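Local coordinates for cyclic nucleotide-binding protein (Ruegeria pomeroyi, PDB 3FX3), which probably acts as a DNA-binding transcription regulator of the CRP type, joining a cyclic nucleotide-binding domain to a helix-turn-helix domain, at residues Gly42-Leu47 against Ser100-Thr105; Leu47-Ala52 against Asn94-Val99; Trp62-Arg67 against Glu74-Val79; Thr153-Val158 against Arg223-Ser228. All blocks are in the same frame, centred on the assembly; numbering follows the deposited sequence.

Overall arrangement
Contacts 1, 2 and 3 gather in the cyclic nucleotide-binding domain, and contact 4 lies apart in the Crp-like helix-turn-helix domain. Contacts 1 and 3 belong to one antiparallel sheet, with centres about 9 Å apart, because strands 100-103 and 62-68 are neighbours in it. Contact 2 continues contact 1 beyond the edge strand: the two share Leu47, and their centres are about 13 Å apart. It also packs on contact 3, where Gln48 and Val99 meet Leu65-Arg67. Contact 4 is about 26 Å from contact 3 between centres, with nearest atoms about 10 Å apart; helix 182-187 of the helix-turn-helix domain touches contact 3.

Contact 1 of 4, residues Gly42-Leu47 against Ser100-Thr105; sequences GETLFL and SAEAVT
The ring of Phe46 lies with one face against the methyl of Ala101, a CH-pi contact over the face. Ala101 CB stands 3.6 Å from the ring centroid, only 18° off the normal but shifted toward the rim, and it comes closest to Phe46 at CZ, 3.4 Å away. The ring gets there because Phe46 CG sits between the backbone N and the carbonyl carbon (chi1 56°). Tyr97 stacks on this ring and His56 meets it, so an alanine in place of Phe46 would probably open a gap beside Ala101 CB and leave Tyr97 without its stacking partner. Leu45, next to it, brings CB against Ala101 CB and lays CD1 over the backbone of the other strand, 3.5 Å from Ala103 N. Thr44 and Glu102 pair on the other face of the sheet. The Glu102 chain runs extended past Gly42 O. One water joins Thr44 OG1 to Glu102 OE1, 2.6 Å from the latter; a second, on Gly42 O and Thr44 OG1, reaches Glu102 OE1 only weakly. Between the backbones, Ala103 N gives a nearly straight bond to Glu43 O (2.9 Å), and Ala101 N gives another to Phe46 O. Ala101 O takes Leu45 N at 2.9 Å and, more weakly, Phe46 N at 3.5 Å. Two residues thus face one: this is a classic beta bulge, set where strand 44-46 edges the antiparallel sheet of the beta-roll that cyclic nucleotide-binding domains share.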
loop_
_atom_site.group_PDB
_atom_site.type_symbol
_atom_site.label_atom_id
_atom_site.label_comp_id
_atom_site.label_asym_id
_atom_site.label_seq_id
_atom_site.Cartn_x
_atom_site.Cartn_y
_atom_site.Cartn_z
ATOM N N GLY B 42 3.949 16.645 24.747
ATOM C CA GLY B 42 2.664 17.313 24.934
ATOM C C GLY B 42 2.473 18.596 24.127
ATOM O O GLY B 42 1.419 19.224 24.199
ATOM N N GLU B 43 3.484 19.010 23.357
ATOM C CA GLU B 43 3.366 20.249 22.594
ATOM C C GLU B 43 2.579 20.002 21.299
ATOM O O GLU B 43 2.799 18.990 20.599
ATOM C CB GLU B 43 4.755 20.806 22.271
ATOM C CG GLU B 43 4.704 22.232 21.690
ATOM C CD GLU B 43 6.074 22.869 21.417
ATOM O OE1 GLU B 43 7.104 22.412 21.972
ATOM O OE2 GLU B 43 6.085 23.865 20.652
ATOM N N THR B 44 1.713 20.961 20.976
ATOM C CA THR B 44 0.945 20.979 19.747
ATOM C C THR B 44 1.820 21.288 18.505
ATOM O O THR B 44 2.611 22.236 18.523
ATOM C CB THR B 44 -0.175 22.023 19.839
ATOM O OG1 THR B 44 -1.108 21.604 20.838
ATOM C CG2 THR B 44 -0.904 22.215 18.497
ATOM N N LEU B 45 1.676 20.473 17.456
ATOM C CA LEU B 45 2.263 20.761 16.133
ATOM C C LEU B 45 1.260 21.534 15.321
ATOM O O LEU B 45 1.610 22.519 14.698
ATOM C CB LEU B 45 2.615 19.484 15.370
ATOM C CG LEU B 45 3.872 18.715 15.776
ATOM C CD1 LEU B 45 3.684 18.035 17.142
ATOM C CD2 LEU B 45 4.213 17.687 14.689
ATOM N N PHE B 46 0.008 21.061 15.319
ATOM C CA PHE B 46 -1.079 21.787 14.727
ATOM C C PHE B 46 -2.383 21.307 15.288
ATOM O O PHE B 46 -2.466 20.252 15.878
ATOM C CB PHE B 46 -1.091 21.662 13.199
ATOM C CG PHE B 46 -1.127 20.233 12.676
ATOM C CD1 PHE B 46 -2.324 19.540 12.572
ATOM C CD2 PHE B 46 0.033 19.610 12.245
ATOM C CE1 PHE B 46 -2.355 18.235 12.082
ATOM C CE2 PHE B 46 0.014 18.299 11.749
ATOM C CZ PHE B 46 -1.177 17.616 11.662
ATOM N N LEU B 47 -3.408 22.096 15.043
ATOM C CA LEU B 47 -4.751 21.811 15.496
ATOM C C LEU B 47 -5.711 21.649 14.312
ATOM O O LEU B 47 -5.584 22.305 13.266
ATOM C CB LEU B 47 -5.254 22.949 16.408
ATOM C CG LEU B 47 -4.535 23.177 17.739
ATOM C CD1 LEU B 47 -5.155 24.410 18.487
ATOM C CD2 LEU B 47 -4.601 21.867 18.604
ATOM N N SER B 100 -5.818 16.997 14.911
ATOM C CA SER B 100 -4.732 17.700 15.582
ATOM C C SER B 100 -3.551 16.769 15.696
ATOM O O SER B 100 -3.715 15.562 15.590
ATOM C CB SER B 100 -5.190 18.144 16.968
ATOM O OG SER B 100 -6.309 19.004 16.841
ATOM N N ALA B 101 -2.362 17.341 15.898
ATOM C CA ALA B 101 -1.115 16.592 16.061
ATOM C C ALA B 101 -0.401 17.130 17.297
ATOM O O ALA B 101 -0.273 18.346 17.475
ATOM C CB ALA B 101 -0.208 16.786 14.864
ATOM N N GLU B 102 0.118 16.224 18.100
ATOM C CA GLU B 102 0.779 16.560 19.343
ATOM C C GLU B 102 1.953 15.632 19.546
ATOM O O GLU B 102 1.843 14.448 19.241
ATOM C CB GLU B 102 -0.207 16.364 20.477
ATOM C CG GLU B 102 0.239 16.879 21.792
ATOM C CD GLU B 102 -0.904 16.821 22.817
ATOM O OE1 GLU B 102 -1.872 17.606 22.649
ATOM O OE2 GLU B 102 -0.831 15.975 23.743
ATOM N N ALA B 103 3.047 16.166 20.063
ATOM C CA ALA B 103 4.219 15.378 20.400
ATOM C C ALA B 103 3.903 14.474 21.603
ATOM O O ALA B 103 3.417 14.937 22.622
ATOM C CB ALA B 103 5.387 16.287 20.733
ATOM N N VAL B 104 4.179 13.184 21.450
ATOM C CA VAL B 104 3.968 12.171 22.506
ATOM C C VAL B 104 5.261 11.975 23.292
ATOM O O VAL B 104 5.217 11.689 24.449
ATOM C CB VAL B 104 3.500 10.806 21.889
ATOM C CG1 VAL B 104 3.610 9.665 22.894
ATOM C CG2 VAL B 104 2.073 10.938 21.388
ATOM N N THR B 105 6.409 12.116 22.644
ATOM C CA THR B 105 7.690 12.214 23.326
ATOM C C THR B 105 8.271 13.549 22.886
ATOM O O THR B 105 7.699 14.210 22.027
ATOM C CB THR B 105 8.635 11.096 22.831
ATOM O OG1 THR B 105 8.823 11.281 21.420
ATOM C CG2 THR B 105 8.005 9.722 23.067
HETATM O O HOH W 1 -0.780 20.744 23.481
HETATM O O HOH W 2 -2.490 19.370 20.821
#

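Contact 2 of 4, residues Leu47-Ala52 against Asn94-Val99; sequences LQEEKA and NTPYPV
Glu49 and Tyr97 are joined by a backbone bond from Glu49 N to Tyr97 O that is short and almost straight (2.8 Å, 175°). Its companion runs the other way, Tyr97 N to Glu50 O at 3.0 Å, nearly along the C=O axis. Leu47-Glu50 is a type II beta turn, closed by Glu50 N on Leu47 O, with Glu49 taking the positive phi of its third position. Glu50 OE1 steadies it further by receiving Leu47 N from above the carboxylate plane. At the other end a water bridges Ala52 N (2.8 Å) and Asn94 OD1. The partner loop follows helix 88-93, the place where cyclic nucleotide-binding domains of this family carry their phosphate-binding cassette, so residues 94-99 probably correspond to its last part. Further in, Tyr97 brings one face of its ring against Ala52, whose CA lies over it 4.0 Å from the centroid, while Ala52 CB touches Tyr97 CE1 at 3.8 Å. The phenol oxygen goes on to a hydrogen bond with His56, and Val90 of helix 88-93 packs on both residues. Outermost, Glu49 bends at chi2 (-54°), which turns CD back, and its OE1 lies 3.8 Å from Pro96 CB. Gln48 runs extended over the Pro98 carbonyl, its CG 3.4 Å from Pro98 O, before OE1 bonds to Met68 N.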
loop_
_atom_site.group_PDB
_atom_site.type_symbol
_atom_site.label_atom_id
_atom_site.label_comp_id
_atom_site.label_asym_id
_atom_site.label_seq_id
_atom_site.Cartn_x
_atom_site.Cartn_y
_atom_site.Cartn_z
ATOM N N LEU B 47 -3.408 22.096 15.043
ATOM C CA LEU B 47 -4.751 21.811 15.496
ATOM C C LEU B 47 -5.711 21.649 14.312
ATOM O O LEU B 47 -5.584 22.305 13.266
ATOM C CB LEU B 47 -5.254 22.949 16.408
ATOM C CG LEU B 47 -4.535 23.177 17.739
ATOM C CD1 LEU B 47 -5.155 24.410 18.487
ATOM C CD2 LEU B 47 -4.601 21.867 18.604
ATOM N N GLN B 48 -6.682 20.769 14.532
ATOM C CA GLN B 48 -7.841 20.597 13.689
ATOM C C GLN B 48 -8.413 21.947 13.250
ATOM O O GLN B 48 -8.540 22.829 14.058
ATOM C CB GLN B 48 -8.890 19.853 14.510
ATOM C CG GLN B 48 -9.720 18.906 13.751
ATOM C CD GLN B 48 -10.729 18.149 14.627
ATOM O OE1 GLN B 48 -10.381 17.488 15.620
ATOM N NE2 GLN B 48 -11.986 18.255 14.251
ATOM N N GLU B 49 -8.772 22.049 11.970
ATOM C CA GLU B 49 -9.279 23.243 11.302
ATOM C C GLU B 49 -8.241 24.300 10.917
ATOM O O GLU B 49 -8.578 25.214 10.199
ATOM C CB GLU B 49 -10.440 23.917 12.068
ATOM C CG GLU B 49 -11.569 22.969 12.440
ATOM C CD GLU B 49 -12.120 22.192 11.249
ATOM O OE1 GLU B 49 -12.196 22.760 10.122
ATOM O OE2 GLU B 49 -12.465 21.008 11.454
ATOM N N GLU B 50 -6.999 24.197 11.369
ATOM C CA GLU B 50 -5.979 25.138 10.915
ATOM C C GLU B 50 -5.610 24.865 9.440
ATOM O O GLU B 50 -5.952 23.813 8.915
ATOM C CB GLU B 50 -4.755 25.068 11.828
ATOM C CG GLU B 50 -5.054 25.579 13.268
ATOM C CD GLU B 50 -3.876 25.421 14.229
ATOM O OE1 GLU B 50 -2.877 24.716 13.918
ATOM O OE2 GLU B 50 -3.931 26.015 15.311
ATOM N N LYS B 51 -4.946 25.818 8.780
ATOM C CA LYS B 51 -4.529 25.660 7.374
ATOM C C LYS B 51 -3.341 24.733 7.283
ATOM O O LYS B 51 -2.416 24.823 8.084
ATOM C CB LYS B 51 -4.083 26.991 6.757
ATOM C CG LYS B 51 -5.150 28.024 6.663
ATOM C CD LYS B 51 -4.619 29.325 5.985
ATOM C CE LYS B 51 -5.397 30.581 6.447
ATOM N NZ LYS B 51 -4.971 31.819 5.676
ATOM N N ALA B 52 -3.341 23.867 6.282
ATOM C CA ALA B 52 -2.268 22.890 6.127
ATOM C C ALA B 52 -1.126 23.540 5.342
ATOM O O ALA B 52 -1.066 23.443 4.123
ATOM C CB ALA B 52 -2.780 21.640 5.403
ATOM N N ASN B 94 -4.942 21.641 0.135
ATOM C CA ASN B 94 -5.137 22.871 0.844
ATOM C C ASN B 94 -6.512 22.928 1.517
ATOM O O ASN B 94 -7.214 23.917 1.407
ATOM C CB ASN B 94 -4.963 24.049 -0.119
ATOM C CG ASN B 94 -4.856 25.345 0.608
ATOM O OD1 ASN B 94 -4.479 25.384 1.793
ATOM N ND2 ASN B 94 -5.234 26.420 -0.053
ATOM N N THR B 95 -6.899 21.853 2.200
ATOM C CA THR B 95 -8.107 21.855 3.000
ATOM C C THR B 95 -7.730 21.891 4.506
ATOM O O THR B 95 -6.600 21.627 4.875
ATOM C CB THR B 95 -9.021 20.635 2.666
ATOM O OG1 THR B 95 -8.224 19.450 2.638
ATOM C CG2 THR B 95 -9.779 20.827 1.277
ATOM N N PRO B 96 -8.681 22.249 5.369
ATOM C CA PRO B 96 -8.336 22.414 6.781
ATOM C C PRO B 96 -7.962 21.073 7.436
ATOM O O PRO B 96 -8.475 20.040 7.042
ATOM C CB PRO B 96 -9.618 23.007 7.396
ATOM C CG PRO B 96 -10.365 23.658 6.212
ATOM C CD PRO B 96 -10.049 22.693 5.061
ATOM N N TYR B 97 -7.059 21.089 8.410
ATOM C CA TYR B 97 -6.652 19.859 9.074
ATOM C C TYR B 97 -7.872 19.163 9.673
ATOM O O TYR B 97 -8.655 19.806 10.369
ATOM C CB TYR B 97 -5.657 20.139 10.184
ATOM C CG TYR B 97 -4.235 20.390 9.757
ATOM C CD1 TYR B 97 -3.537 19.442 9.027
ATOM C CD2 TYR B 97 -3.566 21.569 10.111
ATOM C CE1 TYR B 97 -2.222 19.649 8.635
ATOM C CE2 TYR B 97 -2.211 21.781 9.733
ATOM C CZ TYR B 97 -1.554 20.786 8.999
ATOM O OH TYR B 97 -0.229 20.932 8.598
ATOM N N PRO B 98 -8.047 17.856 9.397
ATOM C CA PRO B 98 -9.156 17.087 9.951
ATOM C C PRO B 98 -8.821 16.514 11.329
ATOM O O PRO B 98 -9.691 15.963 11.980
ATOM C CB PRO B 98 -9.346 15.953 8.927
ATOM C CG PRO B 98 -8.022 15.746 8.345
ATOM C CD PRO B 98 -7.279 17.064 8.418
ATOM N N VAL B 99 -7.563 16.658 11.745
ATOM C CA VAL B 99 -7.063 16.157 13.014
ATOM C C VAL B 99 -6.089 17.165 13.615
ATOM O O VAL B 99 -5.612 18.093 12.920
ATOM C CB VAL B 99 -6.359 14.795 12.860
ATOM C CG1 VAL B 99 -7.344 13.727 12.357
ATOM C CG2 VAL B 99 -5.160 14.894 11.943
HETATM O O HOH W 3 -5.429 23.911 4.453
#

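Contact 3 of 4, residues Trp62-Arg67 against Glu74-Val79; sequences WVKLFR and EAVVSV
Glu74 lays its carboxylate on the ring of Phe66, the two planes only 20° apart, with Glu74 CD 3.5 Å from Phe66 CE2. Glu74 OE1 lies over the ring face, toward the rim, and also takes the salt bridge of Lys64, whose NZ is 3.5 Å away. The lysine chain is extended beyond CG and crosses the glutamate at about a right angle; a water bridges the pair, 2.6 Å from Lys64 NZ. The first torsion of Phe66 sets CG between the backbone N and the carbonyl carbon (chi1 63°), and the ring beyond it lies against the acid. An alanine at Phe66 would probably leave the Glu74 carboxylate free to turn, loosening its bridge to Lys64. Beneath these side chains the backbones fix the register. Arg67 and Ala75 form a hydrogen-bonded pair, with Ala75 N 2.9 Å from Arg67 O. One step on, Leu65 O accepts both Val77 N (2.7 Å) and Ser78 N (3.3 Å), from the same face of its plane, while Leu65 N returns a straight bond to Ser78 O. This is a classic beta bulge, shifting the register between Leu65 and Phe66. At the far end Trp62 CZ3 meets Val79 CG2 at 4.0 Å. Strand 74-81 is the outermost strand of the sheet within this chain; strand 62-68 has strand 100-103 as its other neighbour, Phe66 touching Ser100 and Glu102 there, while helix 182-187 of the helix-turn-helix domain packs on Trp62, Val76 and Val79, and Trp62 NE1 bonds to Thr176 O.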
loop_
_atom_site.group_PDB
_atom_site.type_symbol
_atom_site.label_atom_id
_atom_site.label_comp_id
_atom_site.label_asym_id
_atom_site.label_seq_id
_atom_site.Cartn_x
_atom_site.Cartn_y
_atom_site.Cartn_z
ATOM N N TRP B 62 7.937 10.580 18.751
ATOM C CA TRP B 62 6.622 10.048 18.367
ATOM C C TRP B 62 5.590 11.172 18.363
ATOM O O TRP B 62 5.492 11.938 19.322
ATOM C CB TRP B 62 6.188 8.975 19.353
ATOM C CG TRP B 62 6.926 7.693 19.195
ATOM C CD1 TRP B 62 8.123 7.359 19.747
ATOM C CD2 TRP B 62 6.515 6.569 18.404
ATOM N NE1 TRP B 62 8.487 6.082 19.351
ATOM C CE2 TRP B 62 7.513 5.588 18.518
ATOM C CE3 TRP B 62 5.400 6.306 17.606
ATOM C CZ2 TRP B 62 7.432 4.361 17.866
ATOM C CZ3 TRP B 62 5.314 5.076 16.964
ATOM C CH2 TRP B 62 6.317 4.115 17.117
ATOM N N VAL B 63 4.817 11.256 17.290
ATOM C CA VAL B 63 3.755 12.251 17.142
ATOM C C VAL B 63 2.439 11.514 17.033
ATOM O O VAL B 63 2.350 10.509 16.325
ATOM C CB VAL B 63 3.996 13.089 15.874
ATOM C CG1 VAL B 63 2.835 14.036 15.576
ATOM C CG2 VAL B 63 5.296 13.861 16.046
ATOM N N LYS B 64 1.414 11.971 17.738
ATOM C CA LYS B 64 0.089 11.364 17.579
ATOM C C LYS B 64 -0.841 12.307 16.829
ATOM O O LYS B 64 -0.760 13.523 16.993
ATOM C CB LYS B 64 -0.514 10.972 18.921
ATOM C CG LYS B 64 -1.136 12.108 19.742
ATOM C CD LYS B 64 -1.826 11.611 21.038
ATOM C CE LYS B 64 -1.943 12.753 22.054
ATOM N NZ LYS B 64 -2.571 12.381 23.358
ATOM N N LEU B 65 -1.720 11.746 16.013
ATOM C CA LEU B 65 -2.777 12.499 15.371
ATOM C C LEU B 65 -4.086 12.042 16.014
ATOM O O LEU B 65 -4.288 10.850 16.188
ATOM C CB LEU B 65 -2.820 12.205 13.870
ATOM C CG LEU B 65 -1.884 13.000 12.940
ATOM C CD1 LEU B 65 -0.557 13.273 13.552
ATOM C CD2 LEU B 65 -1.720 12.317 11.555
ATOM N N PHE B 66 -4.983 12.973 16.307
ATOM C CA PHE B 66 -6.241 12.636 16.980
ATOM C C PHE B 66 -7.351 13.613 16.584
ATOM O O PHE B 66 -7.072 14.759 16.230
ATOM C CB PHE B 66 -6.030 12.636 18.504
ATOM C CG PHE B 66 -5.645 13.979 19.076
ATOM C CD1 PHE B 66 -4.323 14.366 19.125
ATOM C CD2 PHE B 66 -6.613 14.833 19.601
ATOM C CE1 PHE B 66 -3.951 15.607 19.646
ATOM C CE2 PHE B 66 -6.265 16.076 20.138
ATOM C CZ PHE B 66 -4.932 16.460 20.174
ATOM N N ARG B 67 -8.598 13.151 16.601
ATOM C CA ARG B 67 -9.725 14.050 16.437
ATOM C C ARG B 67 -10.572 14.105 17.684
ATOM O O ARG B 67 -10.581 13.173 18.481
ATOM C CB ARG B 67 -10.569 13.734 15.210
ATOM C CG ARG B 67 -11.179 12.358 15.154
ATOM C CD ARG B 67 -12.250 12.287 14.016
ATOM N NE ARG B 67 -13.625 12.430 14.525
ATOM C CZ ARG B 67 -14.293 11.495 15.219
ATOM N NH1 ARG B 67 -13.714 10.312 15.507
ATOM N NH2 ARG B 67 -15.544 11.748 15.645
ATOM N N GLU B 74 -10.684 12.740 23.006
ATOM C CA GLU B 74 -9.631 12.601 22.011
ATOM C C GLU B 74 -9.667 11.161 21.520
ATOM O O GLU B 74 -9.460 10.244 22.307
ATOM C CB GLU B 74 -8.249 12.942 22.610
ATOM C CG GLU B 74 -8.078 14.444 23.012
ATOM C CD GLU B 74 -6.633 14.852 23.404
ATOM O OE1 GLU B 74 -5.699 14.005 23.367
ATOM O OE2 GLU B 74 -6.441 16.056 23.735
ATOM N N ALA B 75 -9.984 10.978 20.240
ATOM C CA ALA B 75 -9.853 9.709 19.531
ATOM C C ALA B 75 -8.528 9.690 18.722
ATOM O O ALA B 75 -8.439 10.381 17.716
ATOM C CB ALA B 75 -11.023 9.551 18.564
ATOM N N VAL B 76 -7.538 8.892 19.136
ATOM C CA VAL B 76 -6.263 8.774 18.408
ATOM C C VAL B 76 -6.488 8.105 17.064
ATOM O O VAL B 76 -7.078 7.057 16.995
ATOM C CB VAL B 76 -5.185 8.012 19.203
ATOM C CG1 VAL B 76 -3.902 7.814 18.376
ATOM C CG2 VAL B 76 -4.857 8.767 20.509
ATOM N N VAL B 77 -6.022 8.734 16.002
ATOM C CA VAL B 77 -6.177 8.238 14.637
ATOM C C VAL B 77 -4.889 7.552 14.144
ATOM O O VAL B 77 -4.946 6.614 13.346
ATOM C CB VAL B 77 -6.478 9.423 13.684
ATOM C CG1 VAL B 77 -6.344 9.007 12.187
ATOM C CG2 VAL B 77 -7.809 9.982 13.979
ATOM N N SER B 78 -3.730 8.058 14.553
ATOM C CA SER B 78 -2.446 7.482 14.132
ATOM C C SER B 78 -1.336 7.967 15.014
ATOM O O SER B 78 -1.457 9.021 15.640
ATOM C CB SER B 78 -2.066 7.898 12.729
ATOM O OG SER B 78 -3.140 8.424 12.040
ATOM N N VAL B 79 -0.247 7.210 15.018
ATOM C CA VAL B 79 1.019 7.652 15.559
ATOM C C VAL B 79 2.120 7.484 14.540
ATOM O O VAL B 79 2.154 6.487 13.816
ATOM C CB VAL B 79 1.401 6.944 16.866
ATOM C CG1 VAL B 79 0.497 7.404 17.942
ATOM C CG2 VAL B 79 1.338 5.419 16.727
HETATM O O HOH W 4 -3.246 14.745 24.257
#

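Contact 4 of 4, residues Thr153-Val158 against Arg223-Ser228; sequences TGAQRV and RDYAES
A capping box opens helix 154-165, and its Gln156 reaches across to Tyr225 and Ser228 at the end of helix 219-227. Within the box, Gln156 N bonds to Thr153 OG1, and Gln156 OE1 takes Thr153 N on a lone pair at 2.9 Å. The NE2 end of the same amide goes to the other helix: it gives a straight bond to Tyr225 O (3.1 Å, 173°) and a more bent one to Ser228 O (2.8 Å). Both acceptors lie in the amide plane, so the buried group is fixed in its rotation by bonds at both ends. Tyr225 O also accepts Ser228 OG, at 3.0 Å. Alongside, the tyrosine ring stands nearly perpendicular to the amide plane, with Gln156 CG 3.8 Å from Tyr225 CE1. Its hydroxyl oxygen closes to 3.4 Å from Ala155 CB, and a water ties it to Thr153 OG1. Trp234 meets the ring edge-to-face, and Ala226 packs on Ala159 and Leu163. The axes of segments 154-158 and 223-227 approach to 8.6 Å, their N-to-C directions 136° apart. One side chain thus serves both the N-terminal cap of one helix and carbonyls at and just beyond the C-terminal end of another, joining the first and last helices of the Crp-like helix-turn-helix domain.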
loop_
_atom_site.group_PDB
_atom_site.type_symbol
_atom_site.label_atom_id
_atom_site.label_comp_id
_atom_site.label_asym_id
_atom_site.label_seq_id
_atom_site.Cartn_x
_atom_site.Cartn_y
_atom_site.Cartn_z
ATOM N N THR B 153 2.620 -14.735 13.508
ATOM C CA THR B 153 1.901 -14.588 14.775
ATOM C C THR B 153 2.007 -13.160 15.336
ATOM O O THR B 153 2.833 -12.349 14.889
ATOM C CB THR B 153 2.461 -15.529 15.873
ATOM O OG1 THR B 153 3.775 -15.082 16.247
ATOM C CG2 THR B 153 2.476 -17.004 15.389
ATOM N N GLY B 154 1.182 -12.860 16.337
ATOM C CA GLY B 154 1.280 -11.579 17.013
ATOM C C GLY B 154 2.705 -11.206 17.404
ATOM O O GLY B 154 3.168 -10.097 17.118
ATOM N N ALA B 155 3.394 -12.114 18.090
ATOM C CA ALA B 155 4.751 -11.837 18.535
ATOM C C ALA B 155 5.623 -11.516 17.332
ATOM O O ALA B 155 6.455 -10.593 17.387
ATOM C CB ALA B 155 5.338 -13.038 19.343
ATOM N N GLN B 156 5.442 -12.277 16.247
ATOM C CA GLN B 156 6.246 -12.087 15.042
ATOM C C GLN B 156 5.993 -10.719 14.437
ATOM O O GLN B 156 6.920 -10.064 13.964
ATOM C CB GLN B 156 5.990 -13.192 14.002
ATOM C CG GLN B 156 6.636 -14.521 14.397
ATOM C CD GLN B 156 6.354 -15.640 13.426
ATOM O OE1 GLN B 156 5.203 -15.929 13.121
ATOM N NE2 GLN B 156 7.413 -16.296 12.950
ATOM N N ARG B 157 4.740 -10.284 14.460
ATOM C CA ARG B 157 4.410 -8.972 13.900
ATOM C C ARG B 157 5.068 -7.856 14.681
ATOM O O ARG B 157 5.504 -6.892 14.093
ATOM C CB ARG B 157 2.906 -8.768 13.824
ATOM C CG ARG B 157 2.207 -9.702 12.797
ATOM C CD ARG B 157 0.688 -9.646 12.991
ATOM N NE ARG B 157 0.271 -8.294 12.739
ATOM C CZ ARG B 157 -0.615 -7.586 13.418
ATOM N NH1 ARG B 157 -1.297 -8.064 14.444
ATOM N NH2 ARG B 157 -0.825 -6.365 13.011
ATOM N N VAL B 158 5.182 -8.011 15.999
ATOM C CA VAL B 158 5.826 -6.986 16.832
ATOM C C VAL B 158 7.336 -6.980 16.584
ATOM O O VAL B 158 7.961 -5.903 16.492
ATOM C CB VAL B 158 5.505 -7.202 18.325
ATOM C CG1 VAL B 158 6.312 -6.239 19.225
ATOM C CG2 VAL B 158 4.006 -7.045 18.540
ATOM N N ARG B 223 15.297 -11.047 13.833
ATOM C CA ARG B 223 14.893 -11.407 12.461
ATOM C C ARG B 223 14.660 -12.910 12.277
ATOM O O ARG B 223 13.791 -13.318 11.514
ATOM C CB ARG B 223 15.920 -10.929 11.435
ATOM C CG ARG B 223 15.430 -11.064 9.992
ATOM C CD ARG B 223 16.269 -10.255 9.002
ATOM N NE ARG B 223 16.507 -8.879 9.452
ATOM C CZ ARG B 223 15.626 -7.866 9.392
ATOM N NH1 ARG B 223 14.393 -8.039 8.890
ATOM N NH2 ARG B 223 15.987 -6.651 9.841
ATOM N N ASP B 224 15.435 -13.733 12.974
ATOM C CA ASP B 224 15.219 -15.165 12.904
ATOM C C ASP B 224 13.858 -15.512 13.475
ATOM O O ASP B 224 13.096 -16.261 12.857
ATOM C CB ASP B 224 16.298 -15.952 13.644
ATOM C CG ASP B 224 16.317 -17.402 13.233
ATOM O OD1 ASP B 224 16.530 -17.659 12.024
ATOM O OD2 ASP B 224 16.089 -18.273 14.093
ATOM N N TYR B 225 13.561 -14.958 14.650
ATOM C CA TYR B 225 12.252 -15.123 15.263
ATOM C C TYR B 225 11.157 -14.736 14.278
ATOM O O TYR B 225 10.215 -15.491 14.061
ATOM C CB TYR B 225 12.118 -14.274 16.541
ATOM C CG TYR B 225 10.878 -14.625 17.330
ATOM C CD1 TYR B 225 9.646 -14.062 17.032
ATOM C CD2 TYR B 225 10.932 -15.565 18.332
ATOM C CE1 TYR B 225 8.500 -14.410 17.737
ATOM C CE2 TYR B 225 9.800 -15.915 19.054
ATOM C CZ TYR B 225 8.587 -15.339 18.753
ATOM O OH TYR B 225 7.484 -15.712 19.484
ATOM N N ALA B 226 11.291 -13.556 13.680
ATOM C CA ALA B 226 10.271 -13.027 12.771
ATOM C C ALA B 226 10.044 -13.929 11.556
ATOM O O ALA B 226 8.898 -14.178 11.165
ATOM C CB ALA B 226 10.650 -11.619 12.302
ATOM N N GLU B 227 11.149 -14.398 10.967
ATOM C CA GLU B 227 11.119 -15.215 9.742
ATOM C C GLU B 227 10.851 -16.688 9.967
ATOM O O GLU B 227 10.473 -17.372 9.017
ATOM C CB GLU B 227 12.428 -15.079 8.968
ATOM C CG GLU B 227 12.524 -13.780 8.201
ATOM C CD GLU B 227 13.927 -13.471 7.718
ATOM O OE1 GLU B 227 14.819 -14.356 7.797
ATOM O OE2 GLU B 227 14.131 -12.323 7.259
ATOM N N SER B 228 11.056 -17.180 11.192
ATOM C CA SER B 228 10.848 -18.606 11.487
ATOM C C SER B 228 9.417 -19.032 11.161
ATOM O O SER B 228 8.496 -18.210 11.208
ATOM C CB SER B 228 11.169 -18.932 12.950
ATOM O OG SER B 228 10.146 -18.480 13.821
HETATM O O HOH W 5 5.260 -16.316 18.198
#